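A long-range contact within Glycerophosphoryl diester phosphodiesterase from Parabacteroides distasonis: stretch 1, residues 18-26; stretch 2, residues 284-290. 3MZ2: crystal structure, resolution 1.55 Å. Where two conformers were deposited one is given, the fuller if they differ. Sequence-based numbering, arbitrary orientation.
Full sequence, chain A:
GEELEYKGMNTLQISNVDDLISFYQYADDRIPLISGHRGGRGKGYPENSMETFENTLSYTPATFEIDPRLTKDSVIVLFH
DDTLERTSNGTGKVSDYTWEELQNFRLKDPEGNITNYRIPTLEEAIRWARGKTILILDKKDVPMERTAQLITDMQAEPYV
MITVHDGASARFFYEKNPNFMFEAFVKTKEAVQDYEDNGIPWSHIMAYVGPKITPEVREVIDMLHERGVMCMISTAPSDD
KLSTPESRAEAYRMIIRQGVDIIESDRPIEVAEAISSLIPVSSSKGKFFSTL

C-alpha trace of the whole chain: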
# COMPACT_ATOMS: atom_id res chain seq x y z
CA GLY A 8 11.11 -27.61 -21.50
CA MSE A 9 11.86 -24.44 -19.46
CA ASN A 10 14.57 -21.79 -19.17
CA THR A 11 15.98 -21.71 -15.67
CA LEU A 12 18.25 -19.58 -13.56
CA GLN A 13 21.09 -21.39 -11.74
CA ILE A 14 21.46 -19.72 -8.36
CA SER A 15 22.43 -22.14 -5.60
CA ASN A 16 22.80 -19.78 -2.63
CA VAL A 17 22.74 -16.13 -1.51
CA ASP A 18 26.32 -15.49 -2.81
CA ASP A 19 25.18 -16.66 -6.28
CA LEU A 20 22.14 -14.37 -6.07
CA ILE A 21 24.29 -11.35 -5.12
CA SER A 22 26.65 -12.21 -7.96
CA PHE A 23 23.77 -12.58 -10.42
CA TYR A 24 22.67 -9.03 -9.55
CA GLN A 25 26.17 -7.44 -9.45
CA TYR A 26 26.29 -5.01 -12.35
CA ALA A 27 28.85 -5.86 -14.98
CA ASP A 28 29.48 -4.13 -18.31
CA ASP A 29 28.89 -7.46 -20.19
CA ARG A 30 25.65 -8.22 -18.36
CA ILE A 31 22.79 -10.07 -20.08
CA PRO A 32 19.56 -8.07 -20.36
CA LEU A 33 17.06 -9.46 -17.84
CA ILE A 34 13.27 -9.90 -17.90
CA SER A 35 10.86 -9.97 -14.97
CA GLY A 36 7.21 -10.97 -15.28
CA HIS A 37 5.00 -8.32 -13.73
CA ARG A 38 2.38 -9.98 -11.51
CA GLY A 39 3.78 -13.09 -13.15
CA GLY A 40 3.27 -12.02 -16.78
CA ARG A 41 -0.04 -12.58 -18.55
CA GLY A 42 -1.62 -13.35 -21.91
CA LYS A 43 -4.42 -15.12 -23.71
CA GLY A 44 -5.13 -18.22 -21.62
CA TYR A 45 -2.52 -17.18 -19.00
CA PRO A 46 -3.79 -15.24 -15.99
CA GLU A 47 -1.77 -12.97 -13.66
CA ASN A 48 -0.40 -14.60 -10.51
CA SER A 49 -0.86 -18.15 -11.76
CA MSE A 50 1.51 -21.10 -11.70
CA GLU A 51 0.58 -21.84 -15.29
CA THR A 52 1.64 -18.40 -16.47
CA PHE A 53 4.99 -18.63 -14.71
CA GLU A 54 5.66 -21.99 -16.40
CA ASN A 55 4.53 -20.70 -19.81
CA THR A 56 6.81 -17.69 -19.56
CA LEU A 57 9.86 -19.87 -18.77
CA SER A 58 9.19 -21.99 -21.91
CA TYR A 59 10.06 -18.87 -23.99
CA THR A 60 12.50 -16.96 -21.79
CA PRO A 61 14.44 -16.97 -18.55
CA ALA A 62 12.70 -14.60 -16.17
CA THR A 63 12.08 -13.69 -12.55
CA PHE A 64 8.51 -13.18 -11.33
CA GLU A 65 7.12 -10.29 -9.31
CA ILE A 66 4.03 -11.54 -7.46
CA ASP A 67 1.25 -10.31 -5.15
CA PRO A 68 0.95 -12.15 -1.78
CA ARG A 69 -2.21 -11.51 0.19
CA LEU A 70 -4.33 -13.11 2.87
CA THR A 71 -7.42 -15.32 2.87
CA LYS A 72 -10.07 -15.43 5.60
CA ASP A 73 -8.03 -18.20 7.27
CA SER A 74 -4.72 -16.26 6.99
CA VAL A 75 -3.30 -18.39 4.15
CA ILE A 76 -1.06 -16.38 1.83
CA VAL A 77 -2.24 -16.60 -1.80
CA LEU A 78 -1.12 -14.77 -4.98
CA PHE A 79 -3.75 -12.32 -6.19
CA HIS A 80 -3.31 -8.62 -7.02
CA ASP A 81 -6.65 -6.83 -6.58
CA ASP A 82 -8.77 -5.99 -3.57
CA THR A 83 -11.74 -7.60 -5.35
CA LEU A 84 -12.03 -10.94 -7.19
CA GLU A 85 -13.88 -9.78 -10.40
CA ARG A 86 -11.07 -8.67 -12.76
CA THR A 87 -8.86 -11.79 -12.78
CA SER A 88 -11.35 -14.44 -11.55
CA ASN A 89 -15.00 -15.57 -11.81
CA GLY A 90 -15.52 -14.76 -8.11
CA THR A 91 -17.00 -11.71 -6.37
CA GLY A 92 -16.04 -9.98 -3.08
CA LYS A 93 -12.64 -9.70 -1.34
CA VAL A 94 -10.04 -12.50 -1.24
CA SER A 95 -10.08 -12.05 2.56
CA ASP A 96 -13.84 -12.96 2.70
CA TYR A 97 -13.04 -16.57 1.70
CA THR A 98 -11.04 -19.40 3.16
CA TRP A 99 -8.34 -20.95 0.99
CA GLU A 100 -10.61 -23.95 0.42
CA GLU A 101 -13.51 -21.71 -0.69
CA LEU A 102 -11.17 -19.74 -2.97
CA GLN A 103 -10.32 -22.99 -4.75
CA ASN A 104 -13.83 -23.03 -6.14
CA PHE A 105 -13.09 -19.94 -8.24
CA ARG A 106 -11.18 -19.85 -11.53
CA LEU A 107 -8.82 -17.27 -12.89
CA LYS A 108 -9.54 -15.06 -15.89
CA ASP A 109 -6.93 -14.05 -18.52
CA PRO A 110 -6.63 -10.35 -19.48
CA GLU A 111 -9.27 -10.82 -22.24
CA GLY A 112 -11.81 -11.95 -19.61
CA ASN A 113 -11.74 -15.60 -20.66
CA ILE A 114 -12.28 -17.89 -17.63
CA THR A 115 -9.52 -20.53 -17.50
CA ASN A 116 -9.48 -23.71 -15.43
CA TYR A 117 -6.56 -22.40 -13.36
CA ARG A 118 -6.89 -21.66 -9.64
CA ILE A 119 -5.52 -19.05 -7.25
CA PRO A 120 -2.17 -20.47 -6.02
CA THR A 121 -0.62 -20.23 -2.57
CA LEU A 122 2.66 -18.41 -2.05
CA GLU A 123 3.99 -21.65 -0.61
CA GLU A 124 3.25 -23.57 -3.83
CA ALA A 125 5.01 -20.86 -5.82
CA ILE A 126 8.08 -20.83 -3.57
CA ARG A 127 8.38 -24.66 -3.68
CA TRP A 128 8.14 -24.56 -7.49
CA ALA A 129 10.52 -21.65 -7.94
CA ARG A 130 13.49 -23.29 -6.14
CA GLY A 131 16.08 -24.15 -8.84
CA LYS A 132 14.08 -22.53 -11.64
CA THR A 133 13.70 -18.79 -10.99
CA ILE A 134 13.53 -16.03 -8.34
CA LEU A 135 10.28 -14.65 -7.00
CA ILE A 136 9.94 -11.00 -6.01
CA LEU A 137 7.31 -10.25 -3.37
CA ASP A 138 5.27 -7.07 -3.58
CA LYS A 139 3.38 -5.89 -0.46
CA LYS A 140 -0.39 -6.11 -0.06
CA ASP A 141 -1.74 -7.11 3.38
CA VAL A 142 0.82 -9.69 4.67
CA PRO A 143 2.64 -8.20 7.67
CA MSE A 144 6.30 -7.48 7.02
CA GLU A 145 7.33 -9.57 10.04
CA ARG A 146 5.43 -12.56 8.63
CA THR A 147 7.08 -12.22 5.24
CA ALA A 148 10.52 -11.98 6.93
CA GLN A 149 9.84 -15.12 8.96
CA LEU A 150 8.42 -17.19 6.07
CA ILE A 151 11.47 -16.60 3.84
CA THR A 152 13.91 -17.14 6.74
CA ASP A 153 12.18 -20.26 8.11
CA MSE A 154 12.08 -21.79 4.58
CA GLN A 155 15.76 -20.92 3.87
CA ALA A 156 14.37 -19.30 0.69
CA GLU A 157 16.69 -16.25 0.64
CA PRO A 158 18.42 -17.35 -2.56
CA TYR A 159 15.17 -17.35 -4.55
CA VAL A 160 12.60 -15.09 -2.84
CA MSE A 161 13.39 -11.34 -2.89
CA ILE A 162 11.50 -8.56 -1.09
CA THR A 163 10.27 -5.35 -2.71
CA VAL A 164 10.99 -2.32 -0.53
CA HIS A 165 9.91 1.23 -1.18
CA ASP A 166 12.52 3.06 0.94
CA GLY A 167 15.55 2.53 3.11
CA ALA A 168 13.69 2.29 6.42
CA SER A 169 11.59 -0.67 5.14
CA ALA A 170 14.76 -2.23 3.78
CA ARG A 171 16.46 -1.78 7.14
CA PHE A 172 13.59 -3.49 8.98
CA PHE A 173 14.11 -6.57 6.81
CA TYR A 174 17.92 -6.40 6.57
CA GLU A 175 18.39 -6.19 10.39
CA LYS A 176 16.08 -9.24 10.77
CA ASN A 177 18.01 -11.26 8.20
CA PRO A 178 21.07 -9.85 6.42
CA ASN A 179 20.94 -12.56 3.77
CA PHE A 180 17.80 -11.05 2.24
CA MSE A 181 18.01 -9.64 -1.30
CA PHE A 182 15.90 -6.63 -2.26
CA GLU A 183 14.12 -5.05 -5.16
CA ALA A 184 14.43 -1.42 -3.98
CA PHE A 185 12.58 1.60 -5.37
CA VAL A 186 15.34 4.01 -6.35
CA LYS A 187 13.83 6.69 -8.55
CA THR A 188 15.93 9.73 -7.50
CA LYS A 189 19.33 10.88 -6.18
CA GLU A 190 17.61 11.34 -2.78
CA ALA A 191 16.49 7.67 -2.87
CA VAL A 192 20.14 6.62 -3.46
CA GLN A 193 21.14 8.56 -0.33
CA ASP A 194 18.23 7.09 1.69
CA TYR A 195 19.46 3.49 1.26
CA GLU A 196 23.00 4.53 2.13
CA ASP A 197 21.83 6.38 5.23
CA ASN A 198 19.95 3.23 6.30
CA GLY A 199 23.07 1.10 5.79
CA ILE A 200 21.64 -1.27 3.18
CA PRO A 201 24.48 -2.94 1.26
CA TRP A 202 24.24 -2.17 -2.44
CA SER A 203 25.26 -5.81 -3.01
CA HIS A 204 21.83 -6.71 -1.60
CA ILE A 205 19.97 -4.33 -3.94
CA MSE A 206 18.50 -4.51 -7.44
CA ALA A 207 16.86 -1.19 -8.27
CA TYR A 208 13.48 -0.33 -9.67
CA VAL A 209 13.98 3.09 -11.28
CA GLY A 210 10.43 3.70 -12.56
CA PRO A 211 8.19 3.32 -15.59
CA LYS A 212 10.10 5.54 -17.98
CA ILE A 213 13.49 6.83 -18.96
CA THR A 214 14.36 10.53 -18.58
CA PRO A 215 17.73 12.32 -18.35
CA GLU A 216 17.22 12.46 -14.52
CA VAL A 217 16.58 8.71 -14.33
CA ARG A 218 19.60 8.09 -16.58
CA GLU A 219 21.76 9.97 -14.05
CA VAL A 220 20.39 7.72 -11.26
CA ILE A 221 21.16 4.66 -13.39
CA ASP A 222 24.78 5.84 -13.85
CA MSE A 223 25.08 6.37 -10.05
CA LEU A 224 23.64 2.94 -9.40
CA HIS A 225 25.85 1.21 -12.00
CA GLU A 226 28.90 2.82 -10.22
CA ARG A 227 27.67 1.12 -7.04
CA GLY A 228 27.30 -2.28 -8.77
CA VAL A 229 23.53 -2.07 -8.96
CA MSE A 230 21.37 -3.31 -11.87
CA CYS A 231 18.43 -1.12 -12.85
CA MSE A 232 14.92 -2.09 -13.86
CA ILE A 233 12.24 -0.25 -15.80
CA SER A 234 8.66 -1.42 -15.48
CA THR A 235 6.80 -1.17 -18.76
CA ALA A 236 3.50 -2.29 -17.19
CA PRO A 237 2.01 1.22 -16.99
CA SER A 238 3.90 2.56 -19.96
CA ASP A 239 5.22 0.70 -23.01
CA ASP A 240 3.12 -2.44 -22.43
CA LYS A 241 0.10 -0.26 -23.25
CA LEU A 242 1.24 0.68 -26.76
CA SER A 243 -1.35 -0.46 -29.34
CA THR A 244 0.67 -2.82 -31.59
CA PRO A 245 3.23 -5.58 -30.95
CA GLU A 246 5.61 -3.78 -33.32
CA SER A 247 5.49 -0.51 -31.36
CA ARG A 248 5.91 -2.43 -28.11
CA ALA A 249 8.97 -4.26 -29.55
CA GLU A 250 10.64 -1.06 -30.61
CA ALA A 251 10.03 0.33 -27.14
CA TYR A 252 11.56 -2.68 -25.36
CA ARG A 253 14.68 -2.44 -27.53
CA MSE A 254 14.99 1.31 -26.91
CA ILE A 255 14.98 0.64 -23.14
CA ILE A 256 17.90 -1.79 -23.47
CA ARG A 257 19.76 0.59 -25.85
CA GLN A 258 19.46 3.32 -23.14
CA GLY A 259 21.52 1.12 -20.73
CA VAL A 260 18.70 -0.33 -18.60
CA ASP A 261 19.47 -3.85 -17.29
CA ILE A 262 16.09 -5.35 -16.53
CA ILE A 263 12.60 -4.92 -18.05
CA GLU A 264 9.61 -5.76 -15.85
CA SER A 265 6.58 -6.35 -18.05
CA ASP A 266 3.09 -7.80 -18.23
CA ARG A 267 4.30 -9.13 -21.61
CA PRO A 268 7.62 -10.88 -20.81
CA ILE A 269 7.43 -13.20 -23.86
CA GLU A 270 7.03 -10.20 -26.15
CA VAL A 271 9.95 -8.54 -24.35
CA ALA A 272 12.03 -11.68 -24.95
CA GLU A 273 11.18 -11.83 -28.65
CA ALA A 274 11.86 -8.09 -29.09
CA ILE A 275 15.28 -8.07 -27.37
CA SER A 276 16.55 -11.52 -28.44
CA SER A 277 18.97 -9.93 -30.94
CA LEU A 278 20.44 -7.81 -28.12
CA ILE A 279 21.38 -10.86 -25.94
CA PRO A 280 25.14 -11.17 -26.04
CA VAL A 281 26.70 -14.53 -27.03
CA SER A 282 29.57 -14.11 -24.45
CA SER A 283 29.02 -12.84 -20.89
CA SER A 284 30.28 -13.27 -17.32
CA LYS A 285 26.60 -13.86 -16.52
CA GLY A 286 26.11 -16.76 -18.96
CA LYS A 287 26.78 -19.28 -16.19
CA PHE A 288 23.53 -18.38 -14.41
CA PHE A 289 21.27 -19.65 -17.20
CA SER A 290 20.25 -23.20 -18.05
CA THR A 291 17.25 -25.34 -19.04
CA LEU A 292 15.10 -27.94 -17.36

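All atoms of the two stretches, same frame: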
# COMPACT_ATOMS: atom_id res chain seq x y z
N ASP A 18 25.18 -16.04 -2.07
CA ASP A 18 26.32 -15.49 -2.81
C ASP A 18 26.09 -15.52 -4.34
O ASP A 18 26.45 -14.56 -5.05
CB ASP A 18 27.63 -16.23 -2.47
CG ASP A 18 28.09 -15.94 -1.04
OD1 ASP A 18 27.62 -14.93 -0.46
OD2 ASP A 18 28.92 -16.73 -0.54
N ASP A 19 25.48 -16.59 -4.84
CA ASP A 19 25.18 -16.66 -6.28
C ASP A 19 24.15 -15.59 -6.67
O ASP A 19 24.22 -15.01 -7.74
CB ASP A 19 24.62 -18.02 -6.68
CG ASP A 19 25.66 -19.10 -6.82
OD1 ASP A 19 26.90 -18.82 -6.76
OD2 ASP A 19 25.19 -20.25 -7.02
N LEU A 20 23.20 -15.32 -5.78
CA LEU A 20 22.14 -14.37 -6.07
C LEU A 20 22.75 -12.98 -6.10
O LEU A 20 22.44 -12.21 -6.98
CB LEU A 20 20.98 -14.48 -5.05
CG LEU A 20 19.80 -13.52 -5.26
CD1 LEU A 20 19.10 -13.69 -6.58
CD2 LEU A 20 18.81 -13.69 -4.06
N ILE A 21 23.61 -12.67 -5.14
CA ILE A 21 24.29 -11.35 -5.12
C ILE A 21 25.13 -11.20 -6.38
O ILE A 21 25.07 -10.19 -7.07
CB ILE A 21 25.17 -11.22 -3.84
CG1 ILE A 21 24.30 -11.06 -2.61
CG2 ILE A 21 26.22 -10.07 -3.95
CD1 ILE A 21 25.05 -11.32 -1.29
N SER A 22 25.85 -12.26 -6.75
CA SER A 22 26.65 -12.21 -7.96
C SER A 22 25.81 -11.96 -9.20
O SER A 22 26.18 -11.12 -10.06
CB SER A 22 27.38 -13.53 -8.15
OG SER A 22 28.34 -13.41 -9.19
N PHE A 23 24.70 -12.69 -9.30
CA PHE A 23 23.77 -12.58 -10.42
C PHE A 23 23.38 -11.11 -10.63
O PHE A 23 23.37 -10.61 -11.76
CB PHE A 23 22.52 -13.47 -10.18
CG PHE A 23 21.48 -13.44 -11.30
CD1 PHE A 23 21.71 -14.09 -12.52
CD2 PHE A 23 20.29 -12.76 -11.15
CE1 PHE A 23 20.75 -14.10 -13.51
CE2 PHE A 23 19.34 -12.73 -12.16
CZ PHE A 23 19.58 -13.42 -13.33
N TYR A 24 23.12 -10.42 -9.53
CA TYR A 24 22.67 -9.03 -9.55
C TYR A 24 23.80 -7.99 -9.41
O TYR A 24 23.49 -6.80 -9.31
CB TYR A 24 21.57 -8.78 -8.49
CG TYR A 24 20.22 -9.29 -8.97
CD1 TYR A 24 19.64 -8.77 -10.12
CD2 TYR A 24 19.53 -10.28 -8.27
CE1 TYR A 24 18.45 -9.23 -10.60
CE2 TYR A 24 18.34 -10.74 -8.73
CZ TYR A 24 17.76 -10.19 -9.88
OH TYR A 24 16.55 -10.69 -10.37
N GLN A 25 25.06 -8.40 -9.42
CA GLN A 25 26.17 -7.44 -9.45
C GLN A 25 26.31 -6.93 -10.88
O GLN A 25 26.61 -7.71 -11.83
CB GLN A 25 27.51 -8.04 -8.97
CG GLN A 25 28.71 -7.07 -8.97
CD GLN A 25 28.59 -5.94 -7.93
OE1 GLN A 25 27.64 -5.89 -7.15
NE2 GLN A 25 29.58 -5.04 -7.90
N TYR A 26 26.12 -5.64 -11.04
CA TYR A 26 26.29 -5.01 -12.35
C TYR A 26 27.66 -5.33 -12.92
O TYR A 26 28.69 -5.31 -12.24
CB TYR A 26 26.05 -3.49 -12.30
CG TYR A 26 26.29 -2.82 -13.64
CD1 TYR A 26 25.32 -2.85 -14.63
CD2 TYR A 26 27.51 -2.23 -13.92
CE1 TYR A 26 25.55 -2.29 -15.88
CE2 TYR A 26 27.73 -1.64 -15.14
CZ TYR A 26 26.75 -1.67 -16.11
OH TYR A 26 26.96 -1.09 -17.35
N SER A 284 30.01 -12.79 -18.67
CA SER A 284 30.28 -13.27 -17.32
C SER A 284 29.04 -13.79 -16.62
O SER A 284 29.14 -14.53 -15.63
CB SER A 284 30.89 -12.15 -16.47
OG SER A 284 30.00 -11.06 -16.31
N LYS A 285 27.86 -13.43 -17.13
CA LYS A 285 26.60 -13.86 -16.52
C LYS A 285 25.99 -15.10 -17.17
O LYS A 285 24.98 -15.63 -16.70
CB LYS A 285 25.57 -12.74 -16.55
CG LYS A 285 26.02 -11.44 -15.99
CD LYS A 285 26.21 -11.51 -14.51
CE LYS A 285 26.33 -10.12 -13.93
NZ LYS A 285 26.67 -10.22 -12.46
N GLY A 286 26.62 -15.59 -18.23
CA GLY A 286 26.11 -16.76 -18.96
C GLY A 286 25.93 -17.99 -18.08
O GLY A 286 25.02 -18.80 -18.29
N LYS A 287 26.79 -18.12 -17.08
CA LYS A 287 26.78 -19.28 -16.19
C LYS A 287 25.50 -19.44 -15.37
O LYS A 287 25.22 -20.51 -14.85
CB LYS A 287 27.96 -19.20 -15.25
CG LYS A 287 27.96 -17.98 -14.34
CD LYS A 287 29.16 -18.06 -13.43
CE LYS A 287 29.22 -16.94 -12.43
NZ LYS A 287 30.45 -17.03 -11.59
N PHE A 288 24.74 -18.36 -15.21
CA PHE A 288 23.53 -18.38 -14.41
C PHE A 288 22.28 -18.89 -15.13
O PHE A 288 21.19 -18.86 -14.53
CB PHE A 288 23.26 -16.97 -13.84
CG PHE A 288 24.30 -16.49 -12.85
CD1 PHE A 288 24.41 -17.11 -11.62
CD2 PHE A 288 25.15 -15.45 -13.16
CE1 PHE A 288 25.38 -16.71 -10.71
CE2 PHE A 288 26.15 -15.03 -12.22
CZ PHE A 288 26.22 -15.64 -11.01
N PHE A 289 22.41 -19.27 -16.39
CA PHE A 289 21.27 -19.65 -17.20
C PHE A 289 21.40 -21.08 -17.66
O PHE A 289 22.47 -21.52 -18.12
CB PHE A 289 21.19 -18.74 -18.43
CG PHE A 289 20.92 -17.31 -18.11
CD1 PHE A 289 21.96 -16.44 -17.81
CD2 PHE A 289 19.63 -16.85 -18.05
CE1 PHE A 289 21.73 -15.12 -17.50
CE2 PHE A 289 19.39 -15.52 -17.75
CZ PHE A 289 20.44 -14.66 -17.47
N SER A 290 20.29 -21.81 -17.61
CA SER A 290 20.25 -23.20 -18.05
C SER A 290 18.84 -23.56 -18.49
O SER A 290 18.01 -22.67 -18.72
CB SER A 290 20.74 -24.14 -16.93
OG SER A 290 20.98 -25.45 -17.43
O HOH W 1 28.45 -12.36 -11.83
O HOH W 2 29.87 -15.58 -9.38

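Near the C-terminus of the chain, stretch 2 packs against the last turn of a helix and the loop that follows it. Ser-284 makes no contact, and the work begins with Lys-285. Its CA-to-CB bond runs sideways, but the long side chain carries its ammonium to the end of the helix, where the carbonyl oxygens of Ser-22, Phe-23 and Gln-25 lie close together. There Lys-285 NZ donates a hydrogen bond to Gln-25 O at 2.6 Å and a weak one to Phe-23 O at 3.4 Å, and it also lies 2.6 Å from Ser-22 O. A long side chain ending in a positive charge suits such a cluster of carbonyl oxygens. Water 1 accepts from Lys-285 NZ (2.9 Å) and is hydrogen-bonded to Ser-22 OG (2.8 Å).

Gly-286 stays out of reach. Lys-287 is exposed, and its long aliphatic chain holds the charge out to water 2, which links Lys-287 NZ to Ser-22 OG, each at 2.7 Å.

Phe-288 points toward the helix and forms the apolar centre. Buried here, its broad flat ring offers a face to Phe-23: Phe-23 CB sits almost squarely over it, 4.2 Å from the Phe-288 ring centroid, and the two rings meet offset edge-to-face with planes at 84°. Ser-22 OG lies at the edge of the Phe-288 ring, 3.6 Å from Phe-288 CZ.

Phe-289 extends this greasy patch: Phe-289 CZ lies 4.0 Å from Phe-23 CE1. Ser-290 lies beyond the contact.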